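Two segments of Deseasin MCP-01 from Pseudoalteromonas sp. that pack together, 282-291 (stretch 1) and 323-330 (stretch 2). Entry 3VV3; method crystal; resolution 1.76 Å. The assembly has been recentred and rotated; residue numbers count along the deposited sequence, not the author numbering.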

ATOM      1  N   LEU A 282       3.956 -12.372  22.449  1.00  5.83           N
ATOM      2  CA  LEU A 282       3.058 -12.913  23.474  1.00  7.17           C
ATOM      3  C   LEU A 282       3.555 -14.261  23.998  1.00  7.60           C
ATOM      4  O   LEU A 282       3.544 -14.513  25.211  1.00  8.71           O
ATOM      5  CB  LEU A 282       1.616 -13.030  22.947  1.00  6.74           C
ATOM      6  CG  LEU A 282       0.552 -13.216  24.042  1.00  6.74           C
ATOM      7  CD1 LEU A 282       0.623 -12.053  25.026  1.00  7.39           C
ATOM      8  CD2 LEU A 282      -0.841 -13.303  23.442  1.00  8.12           C
ATOM      9  N   VAL A 283       4.011 -15.117  23.091  1.00  6.67           N
ATOM     10  CA  VAL A 283       4.596 -16.400  23.468  1.00  5.83           C
ATOM     11  C   VAL A 283       5.794 -16.191  24.405  1.00  9.21           C
ATOM     12  O   VAL A 283       5.944 -16.891  25.402  1.00  8.34           O
ATOM     13  CB  VAL A 283       5.041 -17.210  22.228  1.00  6.79           C
ATOM     14  CG1 VAL A 283       5.910 -18.390  22.641  1.00  6.49           C
ATOM     15  CG2 VAL A 283       3.823 -17.687  21.419  1.00  6.12           C
ATOM     16  N   LEU A 284       6.637 -15.215  24.084  1.00  5.86           N
ATOM     17  CA  LEU A 284       7.840 -14.973  24.878  1.00  8.00           C
ATOM     18  C   LEU A 284       7.508 -14.365  26.240  1.00 10.06           C
ATOM     19  O   LEU A 284       8.373 -14.278  27.115  1.00 13.14           O
ATOM     20  CB  LEU A 284       8.814 -14.079  24.114  1.00  6.65           C
ATOM     21  CG  LEU A 284       9.513 -14.732  22.920  1.00  7.29           C
ATOM     22  CD1 LEU A 284      10.237 -13.670  22.080  1.00  7.48           C
ATOM     23  CD2 LEU A 284      10.491 -15.792  23.399  1.00  6.95           C
ATOM     24  N   SER A 285       6.260 -13.943  26.430  1.00  9.07           N
ATOM     25  CA  SER A 285       5.838 -13.473  27.755  1.00  9.06           C
ATOM     26  C   SER A 285       5.462 -14.665  28.633  1.00 12.54           C
ATOM     27  O   SER A 285       5.342 -14.536  29.856  1.00 13.93           O
ATOM     28  CB  SER A 285       4.672 -12.478  27.669  1.00  9.65           C
ATOM     29  OG  SER A 285       3.443 -13.149  27.415  1.00  8.18           O
ATOM     30  N   VAL A 286       5.287 -15.822  28.001  1.00  9.97           N
ATOM     31  CA  VAL A 286       4.907 -17.060  28.696  1.00 12.06           C
ATOM     32  C   VAL A 286       6.095 -18.026  28.841  1.00 17.48           C
ATOM     33  O   VAL A 286       6.264 -18.684  29.872  1.00 13.53           O
ATOM     34  CB  VAL A 286       3.727 -17.759  27.964  1.00 13.92           C
ATOM     35  CG1 VAL A 286       3.476 -19.149  28.521  1.00 18.51           C
ATOM     36  CG2 VAL A 286       2.456 -16.903  28.049  1.00 14.10           C
ATOM     37  N   ASN A 287       6.923 -18.106  27.804  1.00 13.20           N
ATOM     38  CA  ASN A 287       8.078 -19.002  27.818  1.00 13.42           C
ATOM     39  C   ASN A 287       9.290 -18.368  27.146  1.00 12.05           C
ATOM     40  O   ASN A 287       9.485 -18.507  25.938  1.00 12.01           O
ATOM     41  CB  ASN A 287       7.742 -20.349  27.162  1.00 13.60           C
ATOM     42  CG  ASN A 287       8.866 -21.383  27.318  1.00 15.41           C
ATOM     43  OD1 ASN A 287       9.955 -21.071  27.796  1.00 17.16           O
ATOM     44  ND2 ASN A 287       8.594 -22.619  26.913  1.00 16.24           N
ATOM     45  N   PRO A 288      10.119 -17.675  27.938  1.00 12.68           N
ATOM     46  CA  PRO A 288      11.313 -17.000  27.422  1.00  8.57           C
ATOM     47  C   PRO A 288      12.448 -17.965  27.092  1.00 12.19           C
ATOM     48  O   PRO A 288      13.459 -17.529  26.551  1.00 13.54           O
ATOM     49  CB  PRO A 288      11.729 -16.107  28.593  1.00 12.06           C
ATOM     50  CG  PRO A 288      11.249 -16.850  29.801  1.00 14.78           C
ATOM     51  CD  PRO A 288       9.935 -17.452  29.382  1.00 15.76           C
ATOM     52  N   ASP A 289      12.287 -19.250  27.400  1.00 14.50           N
ATOM     53  CA  ASP A 289      13.376 -20.211  27.222  1.00 12.90           C
ATOM     54  C   ASP A 289      13.424 -20.865  25.839  1.00 12.59           C
ATOM     55  O   ASP A 289      14.317 -21.658  25.554  1.00 18.11           O
ATOM     56  CB  ASP A 289      13.332 -21.283  28.324  1.00 13.49           C
ATOM     57  CG  ASP A 289      13.550 -20.697  29.706  1.00 24.79           C
ATOM     58  OD1 ASP A 289      14.388 -19.780  29.838  1.00 25.65           O
ATOM     59  OD2 ASP A 289      12.893 -21.156  30.663  1.00 36.07           O
ATOM     60  N   LEU A 290      12.477 -20.523  24.976  1.00  8.84           N
ATOM     61  CA  LEU A 290      12.460 -21.075  23.627  1.00  8.51           C
ATOM     62  C   LEU A 290      13.618 -20.540  22.788  1.00  8.74           C
ATOM     63  O   LEU A 290      13.908 -19.350  22.822  1.00 11.88           O
ATOM     64  CB  LEU A 290      11.132 -20.733  22.942  1.00  9.38           C
ATOM     65  CG  LEU A 290       9.884 -21.296  23.621  1.00 12.33           C
ATOM     66  CD1 LEU A 290       8.606 -20.670  23.065  1.00 11.08           C
ATOM     67  CD2 LEU A 290       9.856 -22.814  23.497  1.00 13.65           C
ATOM     68  N   THR A 291      14.274 -21.416  22.032  1.00  8.27           N
ATOM     69  CA  THR A 291      15.240 -20.952  21.041  1.00  7.68           C
ATOM     70  C   THR A 291      14.440 -20.273  19.936  1.00  9.55           C
ATOM     71  O   THR A 291      13.230 -20.455  19.842  1.00  7.00           O
ATOM     72  CB  THR A 291      16.030 -22.105  20.409  1.00 11.18           C
ATOM     73  OG1 THR A 291      15.140 -22.936  19.657  1.00  9.51           O
ATOM     74  CG2 THR A 291      16.738 -22.943  21.476  1.00 13.06           C
ATOM     75  N   GLN A 323      -3.468 -21.323  20.812  1.00  7.63           N
ATOM     76  CA  GLN A 323      -2.787 -22.614  20.766  1.00 10.30           C
ATOM     77  C   GLN A 323      -1.274 -22.457  20.928  1.00 11.73           C
ATOM     78  O   GLN A 323      -0.608 -23.326  21.484  1.00 12.28           O
ATOM     79  CB  GLN A 323      -3.112 -23.381  19.483  1.00 10.00           C
ATOM     80  CG  GLN A 323      -2.717 -24.859  19.549  1.00 11.11           C
ATOM     81  CD  GLN A 323      -3.536 -25.638  20.580  1.00 15.57           C
ATOM     82  OE1 GLN A 323      -4.765 -25.553  20.603  1.00 16.42           O
ATOM     83  NE2 GLN A 323      -2.856 -26.397  21.437  1.00 14.69           N
ATOM     84  N   ALA A 324      -0.732 -21.346  20.442  1.00  9.74           N
ATOM     85  CA  ALA A 324       0.693 -21.102  20.582  1.00  7.57           C
ATOM     86  C   ALA A 324       1.063 -21.002  22.061  1.00  7.57           C
ATOM     87  O   ALA A 324       2.052 -21.589  22.498  1.00 12.37           O
ATOM     88  CB  ALA A 324       1.092 -19.821  19.850  1.00  8.42           C
ATOM     89  N   LEU A 325       0.272 -20.245  22.821  1.00  6.45           N
ATOM     90  CA  LEU A 325       0.518 -20.079  24.256  1.00 13.43           C
ATOM     91  C   LEU A 325       0.362 -21.404  24.987  1.00 13.00           C
ATOM     92  O   LEU A 325       1.149 -21.729  25.878  1.00 12.03           O
ATOM     93  CB  LEU A 325      -0.432 -19.046  24.868  1.00  8.70           C
ATOM     94  CG  LEU A 325       0.004 -17.580  24.858  1.00 18.00           C
ATOM     95  CD1 LEU A 325       0.568 -17.150  23.524  1.00 24.11           C
ATOM     96  CD2 LEU A 325      -1.119 -16.663  25.305  1.00  8.77           C
ATOM     97  N   ILE A 326      -0.672 -22.154  24.626  1.00 11.92           N
ATOM     98  CA  ILE A 326      -0.883 -23.475  25.220  1.00 12.74           C
ATOM     99  C   ILE A 326       0.308 -24.395  24.938  1.00 15.28           C
ATOM    100  O   ILE A 326       0.849 -25.045  25.844  1.00 15.74           O
ATOM    101  CB  ILE A 326      -2.170 -24.125  24.681  1.00 13.54           C
ATOM    102  CG1 ILE A 326      -3.394 -23.329  25.126  1.00 11.75           C
ATOM    103  CG2 ILE A 326      -2.262 -25.584  25.115  1.00 16.14           C
ATOM    104  CD1 ILE A 326      -4.692 -23.824  24.511  1.00 18.09           C
ATOM    105  N   ASP A 327       0.727 -24.444  23.679  1.00 12.55           N
ATOM    106  CA  ASP A 327       1.834 -25.308  23.292  1.00 12.79           C
ATOM    107  C   ASP A 327       3.171 -24.859  23.882  1.00 14.07           C
ATOM    108  O   ASP A 327       4.107 -25.651  23.964  1.00 15.81           O
ATOM    109  CB  ASP A 327       1.933 -25.414  21.769  1.00 13.63           C
ATOM    110  CG  ASP A 327       0.766 -26.176  21.157  1.00 18.02           C
ATOM    111  OD1 ASP A 327      -0.083 -26.703  21.911  1.00 16.48           O
ATOM    112  OD2 ASP A 327       0.705 -26.254  19.913  1.00 17.81           O
ATOM    113  N   ALA A 328       3.249 -23.599  24.302  1.00 13.26           N
ATOM    114  CA  ALA A 328       4.490 -23.034  24.836  1.00 14.23           C
ATOM    115  C   ALA A 328       4.730 -23.386  26.307  1.00 20.93           C
ATOM    116  O   ALA A 328       5.767 -23.034  26.872  1.00 19.67           O
ATOM    117  CB  ALA A 328       4.512 -21.534  24.652  1.00 14.92           C
ATOM    118  N   ASP A 329       3.771 -24.058  26.933  1.00 19.30           N
ATOM    119  CA  ASP A 329       3.959 -24.546  28.306  1.00 28.86           C
ATOM    120  C   ASP A 329       4.289 -23.389  29.278  1.00 39.37           C
ATOM    121  O   ASP A 329       3.481 -22.465  29.403  1.00 40.96           O
ATOM    122  CB  ASP A 329       5.002 -25.668  28.332  1.00 24.22           C
ATOM    123  CG  ASP A 329       4.665 -26.803  27.382  1.00 35.20           C
ATOM    124  OD1 ASP A 329       3.609 -27.447  27.570  1.00 40.14           O
ATOM    125  OD2 ASP A 329       5.463 -27.053  26.451  1.00 45.37           O
ATOM    126  N   PRO A 330       5.450 -23.418  29.982  1.00 33.97           N
ATOM    127  CA  PRO A 330       6.575 -24.357  30.116  1.00 33.02           C
ATOM    128  C   PRO A 330       6.352 -25.378  31.234  1.00 37.02           C
ATOM    129  O   PRO A 330       5.256 -25.450  31.796  1.00 42.21           O
ATOM    130  CB  PRO A 330       7.757 -23.450  30.495  1.00 29.60           C
ATOM    131  CG  PRO A 330       7.164 -22.064  30.760  1.00 28.38           C
ATOM    132  CD  PRO A 330       5.676 -22.223  30.813  1.00 32.20           C
TER

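The contact between these two segments is mostly apolar, with a single hydrogen bond between them, and it buries 436 Å² counting both sides. Three residues cover the most surface: Leu-325, Val-286 and Ala-328.

Leu-325 contributes most, with 86 Å² covered by the other segment. Its CA-to-CB bond points sideways, but the side chain, with chi1 at -89° and chi2 in the p well, brings its end closer to the first segment. There its branched tip meets three residues. CD2 of Leu-325 lies 3.9 Å from CD2 of Leu-282, CD1 of Leu-325 lies 3.9 Å from CG2 of Val-283, and CG of Leu-325 lies 4.1 Å from CG2 of Val-286. A leucine suits this place because its two methyls diverge from one carbon, so that one side chain can fill the space among several apolar neighbours.

Val-286 points toward the second segment and has 69 Å² covered. While its CG2 packs on Leu-325, its CG1 reaches the other way along the contact, to 3.4 Å from the backbone O of Asp-329 and 4.4 Å from CD of Pro-330. Branching at CB lets a short side chain serve both neighbours. The ring of Pro-330 also lies against the backbone here, with its CG 3.6 Å from the O of Val-286. The peptide bond before this proline is cis, and Asp-329, which precedes it, has positive phi as the chain leaves the helix.

Ala-328 has 61 Å² covered, a large share for so small a residue. Its methyl points toward the first segment, where CB of Ala-328 is 4.0 Å from CG1 of Val-283. Its backbone O accepts a hydrogen bond from ND2 of Asn-287 at 2.9 Å. The asparagine amide is well matched to this buried site: while ND2 crosses to the other segment, OD1 of Asn-287 accepts a hydrogen bond from the backbone N of Asp-289 at 3.0 Å, within the type I turn that runs from Asn-287 to Leu-290. The amide thus ties the turn to the second segment using both of its polar atoms.

Val-283 completes the apolar packing. Besides its contacts with Leu-325 and Ala-328, its CG2 sits 3.8 Å from CB of Ala-324, another small residue pointing toward the first segment.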